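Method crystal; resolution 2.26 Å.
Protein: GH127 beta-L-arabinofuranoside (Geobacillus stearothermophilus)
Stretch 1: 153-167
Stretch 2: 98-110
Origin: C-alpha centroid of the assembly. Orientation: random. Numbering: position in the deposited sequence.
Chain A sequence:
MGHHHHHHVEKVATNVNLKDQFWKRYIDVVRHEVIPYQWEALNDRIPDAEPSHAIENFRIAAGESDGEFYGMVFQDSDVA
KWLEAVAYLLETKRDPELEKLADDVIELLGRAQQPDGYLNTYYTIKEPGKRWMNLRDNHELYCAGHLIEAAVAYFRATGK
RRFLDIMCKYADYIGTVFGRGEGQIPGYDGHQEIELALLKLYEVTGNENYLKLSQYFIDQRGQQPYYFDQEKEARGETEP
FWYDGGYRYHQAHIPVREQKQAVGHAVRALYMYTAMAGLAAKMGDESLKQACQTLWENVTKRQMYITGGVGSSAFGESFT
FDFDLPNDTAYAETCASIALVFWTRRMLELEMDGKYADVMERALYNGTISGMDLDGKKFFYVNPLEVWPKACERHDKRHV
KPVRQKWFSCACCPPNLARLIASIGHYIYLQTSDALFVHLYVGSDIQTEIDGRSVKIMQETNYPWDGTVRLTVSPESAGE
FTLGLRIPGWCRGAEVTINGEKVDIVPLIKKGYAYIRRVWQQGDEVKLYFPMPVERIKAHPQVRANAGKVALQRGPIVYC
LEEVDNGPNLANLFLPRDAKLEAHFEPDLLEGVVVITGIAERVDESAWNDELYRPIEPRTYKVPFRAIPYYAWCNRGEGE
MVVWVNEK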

ATOM      1  N   ALA A 153       2.334 -13.740  38.331  1.00 25.63           N
ATOM      2  CA  ALA A 153       1.095 -13.053  38.598  1.00 24.41           C
ATOM      3  C   ALA A 153       0.162 -13.858  39.516  1.00 25.46           C
ATOM      4  O   ALA A 153      -0.548 -13.283  40.339  1.00 25.96           O
ATOM      5  CB  ALA A 153       0.367 -12.705  37.299  1.00 23.97           C
ATOM      6  N   TYR A 154       0.088 -15.150  39.269  1.00 25.49           N
ATOM      7  CA  TYR A 154      -0.815 -16.004  39.986  1.00 28.26           C
ATOM      8  C   TYR A 154      -0.347 -16.105  41.458  1.00 28.60           C
ATOM      9  O   TYR A 154      -1.157 -16.102  42.359  1.00 26.63           O
ATOM     10  CB  TYR A 154      -0.897 -17.392  39.295  1.00 30.10           C
ATOM     11  CG  TYR A 154      -2.066 -18.204  39.783  1.00 36.19           C
ATOM     12  CD1 TYR A 154      -3.346 -17.941  39.326  1.00 37.80           C
ATOM     13  CD2 TYR A 154      -1.905 -19.206  40.749  1.00 39.67           C
ATOM     14  CE1 TYR A 154      -4.438 -18.648  39.788  1.00 39.28           C
ATOM     15  CE2 TYR A 154      -2.989 -19.930  41.213  1.00 35.51           C
ATOM     16  CZ  TYR A 154      -4.256 -19.646  40.727  1.00 39.24           C
ATOM     17  OH  TYR A 154      -5.372 -20.332  41.168  1.00 35.44           O
ATOM     18  N   PHE A 155       0.960 -16.160  41.683  1.00 30.68           N
ATOM     19  CA  PHE A 155       1.475 -16.104  43.043  1.00 31.94           C
ATOM     20  C   PHE A 155       1.112 -14.825  43.801  1.00 31.73           C
ATOM     21  O   PHE A 155       0.634 -14.868  44.936  1.00 34.28           O
ATOM     22  CB  PHE A 155       2.976 -16.262  43.047  1.00 32.30           C
ATOM     23  CG  PHE A 155       3.555 -16.152  44.413  1.00 33.83           C
ATOM     24  CD1 PHE A 155       3.215 -17.089  45.394  1.00 35.99           C
ATOM     25  CD2 PHE A 155       4.384 -15.105  44.749  1.00 33.24           C
ATOM     26  CE1 PHE A 155       3.704 -16.985  46.680  1.00 36.59           C
ATOM     27  CE2 PHE A 155       4.893 -14.999  46.038  1.00 34.40           C
ATOM     28  CZ  PHE A 155       4.560 -15.939  46.993  1.00 37.07           C
ATOM     29  N   ARG A 156       1.318 -13.696  43.173  1.00 32.99           N
ATOM     30  CA  ARG A 156       1.033 -12.406  43.789  1.00 36.42           C
ATOM     31  C   ARG A 156      -0.413 -12.277  44.080  1.00 39.47           C
ATOM     32  O   ARG A 156      -0.762 -11.626  45.051  1.00 38.77           O
ATOM     33  CB  ARG A 156       1.471 -11.216  42.896  1.00 38.28           C
ATOM     34  CG  ARG A 156       2.969 -11.157  42.762  1.00 43.32           C
ATOM     35  CD  ARG A 156       3.508  -9.949  42.028  1.00 48.95           C
ATOM     36  NE  ARG A 156       4.746  -9.655  42.733  1.00 59.09           N
ATOM     37  CZ  ARG A 156       5.878  -9.248  42.195  1.00 63.76           C
ATOM     38  NH1 ARG A 156       5.961  -9.044  40.882  1.00 65.28           N
ATOM     39  NH2 ARG A 156       6.920  -9.040  43.011  1.00 58.35           N
ATOM     40  N   ALA A 157      -1.260 -12.892  43.264  1.00 35.75           N
ATOM     41  CA  ALA A 157      -2.708 -12.766  43.462  1.00 36.86           C
ATOM     42  C   ALA A 157      -3.278 -13.706  44.498  1.00 32.71           C
ATOM     43  O   ALA A 157      -4.246 -13.372  45.161  1.00 32.14           O
ATOM     44  CB  ALA A 157      -3.456 -13.026  42.140  1.00 37.03           C
ATOM     45  N   THR A 158      -2.783 -14.933  44.525  1.00 33.37           N
ATOM     46  CA  THR A 158      -3.422 -15.952  45.339  1.00 35.42           C
ATOM     47  C   THR A 158      -2.568 -16.450  46.492  1.00 34.27           C
ATOM     48  O   THR A 158      -3.083 -17.140  47.358  1.00 36.11           O
ATOM     49  CB  THR A 158      -3.767 -17.193  44.514  1.00 33.02           C
ATOM     50  OG1 THR A 158      -2.556 -17.804  44.030  1.00 28.22           O
ATOM     51  CG2 THR A 158      -4.682 -16.840  43.380  1.00 36.29           C
ATOM     52  N   GLY A 159      -1.279 -16.160  46.481  1.00 34.56           N
ATOM     53  CA  GLY A 159      -0.346 -16.745  47.487  1.00 34.75           C
ATOM     54  C   GLY A 159       0.061 -18.165  47.169  1.00 36.07           C
ATOM     55  O   GLY A 159       0.928 -18.717  47.808  1.00 36.12           O
ATOM     56  N   LYS A 160      -0.546 -18.770  46.148  1.00 38.04           N
ATOM     57  CA  LYS A 160      -0.220 -20.151  45.791  1.00 39.17           C
ATOM     58  C   LYS A 160       1.001 -20.244  44.897  1.00 34.31           C
ATOM     59  O   LYS A 160       0.994 -19.735  43.795  1.00 35.32           O
ATOM     60  CB  LYS A 160      -1.427 -20.829  45.112  1.00 41.90           C
ATOM     61  CG  LYS A 160      -2.652 -20.863  45.999  1.00 39.88           C
ATOM     62  CD  LYS A 160      -3.852 -21.394  45.263  1.00 37.27           C
ATOM     63  CE  LYS A 160      -5.040 -21.416  46.198  1.00 38.39           C
ATOM     64  NZ  LYS A 160      -6.287 -21.611  45.412  1.00 41.17           N
ATOM     65  N   ARG A 161       1.975 -21.015  45.353  1.00 32.70           N
ATOM     66  CA  ARG A 161       3.310 -21.093  44.818  1.00 34.98           C
ATOM     67  C   ARG A 161       3.529 -22.210  43.821  1.00 29.41           C
ATOM     68  O   ARG A 161       4.603 -22.307  43.217  1.00 26.24           O
ATOM     69  CB  ARG A 161       4.242 -21.546  45.998  1.00 44.46           C
ATOM     70  CG  ARG A 161       5.107 -20.542  46.705  1.00 55.37           C
ATOM     71  CD  ARG A 161       6.371 -21.180  47.260  1.00 62.15           C
ATOM     72  NE  ARG A 161       7.421 -20.166  47.192  1.00 74.53           N
ATOM     73  CZ  ARG A 161       8.245 -19.996  46.160  1.00 77.97           C
ATOM     74  NH1 ARG A 161       8.192 -20.818  45.128  1.00 87.27           N
ATOM     75  NH2 ARG A 161       9.139 -19.011  46.165  1.00 73.93           N
ATOM     76  N   ARG A 162       2.597 -23.133  43.757  1.00 27.09           N
ATOM     77  CA  ARG A 162       2.756 -24.298  42.903  1.00 30.98           C
ATOM     78  C   ARG A 162       3.217 -23.937  41.456  1.00 27.93           C
ATOM     79  O   ARG A 162       4.171 -24.505  40.929  1.00 25.74           O
ATOM     80  CB  ARG A 162       1.418 -25.045  42.885  1.00 35.15           C
ATOM     81  CG  ARG A 162       1.394 -26.279  42.035  1.00 37.25           C
ATOM     82  CD  ARG A 162       2.085 -27.450  42.693  1.00 42.03           C
ATOM     83  NE  ARG A 162       1.943 -28.567  41.760  1.00 48.61           N
ATOM     84  CZ  ARG A 162       2.933 -29.176  41.099  1.00 49.71           C
ATOM     85  NH1 ARG A 162       4.200 -28.846  41.274  1.00 48.02           N
ATOM     86  NH2 ARG A 162       2.635 -30.152  40.254  1.00 56.00           N
ATOM     87  N   PHE A 163       2.558 -22.957  40.849  1.00 28.24           N
ATOM     88  CA  PHE A 163       2.828 -22.620  39.438  1.00 28.93           C
ATOM     89  C   PHE A 163       4.214 -21.982  39.400  1.00 26.52           C
ATOM     90  O   PHE A 163       5.064 -22.319  38.582  1.00 25.55           O
ATOM     91  CB  PHE A 163       1.708 -21.707  38.924  1.00 29.10           C
ATOM     92  CG  PHE A 163       1.706 -21.447  37.407  1.00 30.47           C
ATOM     93  CD1 PHE A 163       2.541 -22.124  36.515  1.00 27.86           C
ATOM     94  CD2 PHE A 163       0.793 -20.507  36.881  1.00 27.39           C
ATOM     95  CE1 PHE A 163       2.476 -21.851  35.142  1.00 29.59           C
ATOM     96  CE2 PHE A 163       0.746 -20.239  35.536  1.00 27.22           C
ATOM     97  CZ  PHE A 163       1.583 -20.915  34.655  1.00 25.69           C
ATOM     98  N   LEU A 164       4.459 -21.103  40.351  1.00 29.26           N
ATOM     99  CA  LEU A 164       5.795 -20.522  40.492  1.00 32.20           C
ATOM    100  C   LEU A 164       6.918 -21.551  40.634  1.00 32.19           C
ATOM    101  O   LEU A 164       7.961 -21.412  39.991  1.00 29.77           O
ATOM    102  CB  LEU A 164       5.828 -19.569  41.685  1.00 35.17           C
ATOM    103  CG  LEU A 164       7.102 -18.728  41.824  1.00 37.00           C
ATOM    104  CD1 LEU A 164       7.210 -17.826  40.615  1.00 37.33           C
ATOM    105  CD2 LEU A 164       7.049 -17.908  43.094  1.00 36.74           C
ATOM    106  N   ASP A 165       6.671 -22.617  41.413  1.00 31.97           N
ATOM    107  CA  ASP A 165       7.656 -23.680  41.575  1.00 33.80           C
ATOM    108  C   ASP A 165       7.940 -24.408  40.287  1.00 29.89           C
ATOM    109  O   ASP A 165       9.071 -24.667  39.948  1.00 31.95           O
ATOM    110  CB  ASP A 165       7.202 -24.670  42.662  1.00 37.43           C
ATOM    111  CG  ASP A 165       7.307 -24.074  44.084  1.00 41.36           C
ATOM    112  OD1 ASP A 165       8.181 -23.212  44.301  1.00 44.27           O
ATOM    113  OD2 ASP A 165       6.508 -24.443  44.976  1.00 44.40           O
ATOM    114  N   ILE A 166       6.888 -24.756  39.577  1.00 29.06           N
ATOM    115  CA  ILE A 166       7.006 -25.390  38.263  1.00 27.00           C
ATOM    116  C   ILE A 166       7.850 -24.516  37.325  1.00 24.50           C
ATOM    117  O   ILE A 166       8.768 -25.023  36.677  1.00 25.36           O
ATOM    118  CB  ILE A 166       5.581 -25.588  37.678  1.00 28.51           C
ATOM    119  CG1 ILE A 166       4.851 -26.693  38.469  1.00 29.95           C
ATOM    120  CG2 ILE A 166       5.620 -25.883  36.187  1.00 27.45           C
ATOM    121  CD1 ILE A 166       3.326 -26.707  38.262  1.00 28.90           C
HETATM  122  N   MSE A 167       7.524 -23.234  37.251  1.00 22.22           N
HETATM  123  CA  MSE A 167       8.191 -22.361  36.308  1.00 24.98           C
HETATM  124  C   MSE A 167       9.638 -22.063  36.698  1.00 28.80           C
HETATM  125  O   MSE A 167      10.466 -21.821  35.821  1.00 25.57           O
HETATM  126  CB  MSE A 167       7.350 -21.115  36.085  1.00 24.09           C
HETATM  127  CG  MSE A 167       6.005 -21.451  35.395  1.00 27.03           C
HETATM  128 SE   MSE A 167       6.186 -22.703  33.884  1.00 27.79          SE
HETATM  129  CE  MSE A 167       7.484 -21.671  32.870  1.00 31.28           C
TER
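Stretch 2 98-110: LEKLADDVIELLG

Stretch 2 is helical throughout, from Leu 98 to Gly 110, and the helix runs on in the chain at both ends. It lies against a helix, a turn and a second helix in stretch 1. The helix of residues 153-158 runs largely against it, with 140° between their directions, a signed crossing angle of -140° and a closest axial approach of 12.9 Å. The chain then turns at Gly 159, which has positive phi. The helix that includes residues 162-167 runs nearly along stretch 2, at a crossing angle of 24° and a closest approach of 9.8 Å. The backbones come nearer here: CA of Phe 163 is 6.0 Å from CA of Ile 106, and CA of Ile 166 is 6.2 Å from CA of Gly 110. Together the stretches bury 608 Å².

The apolar contact centres on Ile 106. Its CA-to-CB bond points toward stretch 1, and its side chain sits among Tyr 154, Arg 162, Phe 163 and Ile 166. Ile 106 CD1 lies over one face of the Tyr 154 ring, 3.8 Å from the centroid, in a CH-pi contact. Ile 106 CG2 meets Phe 163 CB at 3.7 Å. Tyr 154 fills the reciprocal hole, among Glu 99, Ala 102, Asp 103 and Ile 106; its CE1 is 3.7 Å from Ala 102 CB. Further along, Leu 109 CD1 packs 3.7 Å from Phe 163 CE1. Ile 166 CD1 lies 3.6 Å from Gly 110 CA. A CB on Gly 110 would clash with Arg 162 NH2 and fit tightly against Ile 166 CD1, so the bare backbone leaves room for both.

Tyr 154 OH donates a hydrogen bond to Asp 103 OD1 at 2.6 Å, near the plane of the ring. Asp 103 uses its other oxygen for Lys 160: NZ of Lys 160 is 2.8 Å from OD2 of Asp 103. The same NZ of Lys 160 reaches OE2 of Glu 99 at 2.6 Å. Both are salt bridges with hydrogen bonds, so one ammonium joins two acids a helical turn apart.

A separate salt bridge joins Arg 162 and Glu 107. Arg 162 NE donates to Glu 107 OE1 at 3.0 Å, and Arg 162 NH2 donates to the same Glu 107 OE1 at 3.2 Å. The carboxylate oxygen OE1 lies at the guanidinium edge, which suits this paired donation.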

ATOM      1  N   LEU A  98     -13.383 -19.981  39.353  1.00 37.51           N
ATOM      2  CA  LEU A  98     -12.341 -19.547  38.456  1.00 37.94           C
ATOM      3  C   LEU A  98     -10.979 -19.973  39.000  1.00 36.26           C
ATOM      4  O   LEU A  98     -10.176 -20.536  38.302  1.00 34.09           O
ATOM      5  CB  LEU A  98     -12.413 -18.028  38.298  1.00 40.77           C
ATOM      6  CG  LEU A  98     -11.556 -17.413  37.198  1.00 39.73           C
ATOM      7  CD1 LEU A  98     -11.740 -18.134  35.867  1.00 38.35           C
ATOM      8  CD2 LEU A  98     -11.878 -15.932  37.064  1.00 38.65           C
ATOM      9  N   GLU A  99     -10.770 -19.767  40.293  1.00 37.61           N
ATOM     10  CA  GLU A  99      -9.531 -20.182  40.915  1.00 38.25           C
ATOM     11  C   GLU A  99      -9.283 -21.692  40.811  1.00 40.72           C
ATOM     12  O   GLU A  99      -8.154 -22.151  40.643  1.00 32.38           O
ATOM     13  CB  GLU A  99      -9.538 -19.740  42.364  1.00 41.42           C
ATOM     14  CG  GLU A  99      -8.160 -19.774  42.978  1.00 45.51           C
ATOM     15  CD  GLU A  99      -8.005 -18.842  44.179  1.00 48.53           C
ATOM     16  OE1 GLU A  99      -8.738 -17.822  44.259  1.00 49.24           O
ATOM     17  OE2 GLU A  99      -7.132 -19.138  45.026  1.00 47.57           O
ATOM     18  N   LYS A 100     -10.363 -22.467  40.919  1.00 40.63           N
ATOM     19  CA  LYS A 100     -10.311 -23.915  40.778  1.00 40.86           C
ATOM     20  C   LYS A 100      -9.915 -24.315  39.349  1.00 38.42           C
ATOM     21  O   LYS A 100      -9.071 -25.196  39.151  1.00 39.55           O
ATOM     22  CB  LYS A 100     -11.685 -24.491  41.192  1.00 53.56           C
ATOM     23  CG  LYS A 100     -12.026 -25.923  40.764  1.00 59.53           C
ATOM     24  CD  LYS A 100     -11.260 -26.953  41.574  1.00 64.53           C
ATOM     25  CE  LYS A 100     -11.733 -28.358  41.212  1.00 62.62           C
ATOM     26  NZ  LYS A 100     -10.700 -29.374  41.547  1.00 59.80           N
ATOM     27  N   LEU A 101     -10.528 -23.679  38.342  1.00 37.88           N
ATOM     28  CA  LEU A 101     -10.157 -23.926  36.951  1.00 37.02           C
ATOM     29  C   LEU A 101      -8.664 -23.703  36.783  1.00 33.73           C
ATOM     30  O   LEU A 101      -7.991 -24.511  36.203  1.00 34.89           O
ATOM     31  CB  LEU A 101     -10.902 -23.002  35.997  1.00 39.08           C
ATOM     32  CG  LEU A 101     -12.399 -23.207  35.891  1.00 40.35           C
ATOM     33  CD1 LEU A 101     -12.991 -22.150  34.953  1.00 47.43           C
ATOM     34  CD2 LEU A 101     -12.749 -24.604  35.385  1.00 38.83           C
ATOM     35  N   ALA A 102      -8.168 -22.584  37.292  1.00 31.19           N
ATOM     36  CA  ALA A 102      -6.734 -22.250  37.176  1.00 27.71           C
ATOM     37  C   ALA A 102      -5.862 -23.242  37.885  1.00 28.03           C
ATOM     38  O   ALA A 102      -4.882 -23.741  37.319  1.00 26.32           O
ATOM     39  CB  ALA A 102      -6.483 -20.857  37.721  1.00 26.67           C
ATOM     40  N   ASP A 103      -6.219 -23.565  39.128  1.00 29.11           N
ATOM     41  CA  ASP A 103      -5.467 -24.596  39.879  1.00 32.60           C
ATOM     42  C   ASP A 103      -5.349 -25.924  39.144  1.00 31.29           C
ATOM     43  O   ASP A 103      -4.299 -26.517  39.171  1.00 31.66           O
ATOM     44  CB  ASP A 103      -6.044 -24.778  41.302  1.00 34.06           C
ATOM     45  CG  ASP A 103      -5.729 -23.568  42.228  1.00 40.81           C
ATOM     46  OD1 ASP A 103      -4.792 -22.788  41.936  1.00 41.32           O
ATOM     47  OD2 ASP A 103      -6.443 -23.376  43.213  1.00 41.92           O
ATOM     48  N   ASP A 104      -6.421 -26.367  38.478  1.00 32.84           N
ATOM     49  CA  ASP A 104      -6.433 -27.637  37.774  1.00 34.01           C
ATOM     50  C   ASP A 104      -5.549 -27.567  36.536  1.00 31.10           C
ATOM     51  O   ASP A 104      -4.866 -28.530  36.208  1.00 28.63           O
ATOM     52  CB  ASP A 104      -7.858 -28.024  37.322  1.00 44.57           C
ATOM     53  CG  ASP A 104      -8.800 -28.378  38.499  1.00 50.12           C
ATOM     54  OD1 ASP A 104      -8.303 -28.623  39.618  1.00 52.50           O
ATOM     55  OD2 ASP A 104     -10.049 -28.425  38.288  1.00 57.35           O
ATOM     56  N   VAL A 105      -5.602 -26.443  35.820  1.00 26.19           N
ATOM     57  CA  VAL A 105      -4.745 -26.260  34.668  1.00 24.77           C
ATOM     58  C   VAL A 105      -3.318 -26.296  35.137  1.00 22.50           C
ATOM     59  O   VAL A 105      -2.468 -26.933  34.536  1.00 21.62           O
ATOM     60  CB  VAL A 105      -5.018 -24.902  33.965  1.00 28.41           C
ATOM     61  CG1 VAL A 105      -3.965 -24.586  32.912  1.00 28.25           C
ATOM     62  CG2 VAL A 105      -6.409 -24.899  33.350  1.00 29.82           C
ATOM     63  N   ILE A 106      -3.054 -25.641  36.251  1.00 24.47           N
ATOM     64  CA  ILE A 106      -1.705 -25.580  36.780  1.00 26.01           C
ATOM     65  C   ILE A 106      -1.186 -26.958  37.119  1.00 28.21           C
ATOM     66  O   ILE A 106      -0.021 -27.282  36.830  1.00 29.76           O
ATOM     67  CB  ILE A 106      -1.653 -24.621  37.989  1.00 28.50           C
ATOM     68  CG1 ILE A 106      -1.770 -23.184  37.514  1.00 28.47           C
ATOM     69  CG2 ILE A 106      -0.357 -24.781  38.760  1.00 30.57           C
ATOM     70  CD1 ILE A 106      -2.126 -22.176  38.582  1.00 29.26           C
ATOM     71  N   GLU A 107      -2.035 -27.802  37.712  1.00 28.38           N
ATOM     72  CA  GLU A 107      -1.576 -29.167  38.078  1.00 30.74           C
ATOM     73  C   GLU A 107      -1.318 -29.980  36.832  1.00 30.88           C
ATOM     74  O   GLU A 107      -0.382 -30.768  36.770  1.00 31.32           O
ATOM     75  CB  GLU A 107      -2.577 -29.860  39.010  1.00 36.52           C
ATOM     76  CG  GLU A 107      -2.663 -29.285  40.455  1.00 42.50           C
ATOM     77  CD  GLU A 107      -1.328 -29.263  41.235  1.00 49.18           C
ATOM     78  OE1 GLU A 107      -0.458 -30.150  41.019  1.00 66.31           O
ATOM     79  OE2 GLU A 107      -1.132 -28.377  42.097  1.00 57.33           O
ATOM     80  N   LEU A 108      -2.136 -29.737  35.810  1.00 32.95           N
ATOM     81  CA  LEU A 108      -1.919 -30.340  34.502  1.00 33.94           C
ATOM     82  C   LEU A 108      -0.596 -29.911  33.893  1.00 28.43           C
ATOM     83  O   LEU A 108       0.187 -30.738  33.424  1.00 29.80           O
ATOM     84  CB  LEU A 108      -3.069 -30.006  33.568  1.00 36.07           C
ATOM     85  CG  LEU A 108      -2.905 -30.452  32.123  1.00 37.13           C
ATOM     86  CD1 LEU A 108      -2.723 -31.943  32.016  1.00 40.48           C
ATOM     87  CD2 LEU A 108      -4.144 -30.027  31.335  1.00 39.30           C
ATOM     88  N   LEU A 109      -0.303 -28.633  33.928  1.00 26.75           N
ATOM     89  CA  LEU A 109       1.026 -28.212  33.487  1.00 29.52           C
ATOM     90  C   LEU A 109       2.115 -28.961  34.247  1.00 28.48           C
ATOM     91  O   LEU A 109       3.078 -29.437  33.635  1.00 27.80           O
ATOM     92  CB  LEU A 109       1.231 -26.711  33.684  1.00 29.42           C
ATOM     93  CG  LEU A 109       0.265 -25.808  32.937  1.00 30.66           C
ATOM     94  CD1 LEU A 109       0.575 -24.344  33.209  1.00 31.04           C
ATOM     95  CD2 LEU A 109       0.306 -26.048  31.444  1.00 34.37           C
ATOM     96  N   GLY A 110       1.978 -29.023  35.585  1.00 29.29           N
ATOM     97  CA  GLY A 110       2.943 -29.756  36.429  1.00 29.86           C
ATOM     98  C   GLY A 110       3.095 -31.213  36.013  1.00 29.53           C
ATOM     99  O   GLY A 110       4.211 -31.736  35.985  1.00 32.07           O
TER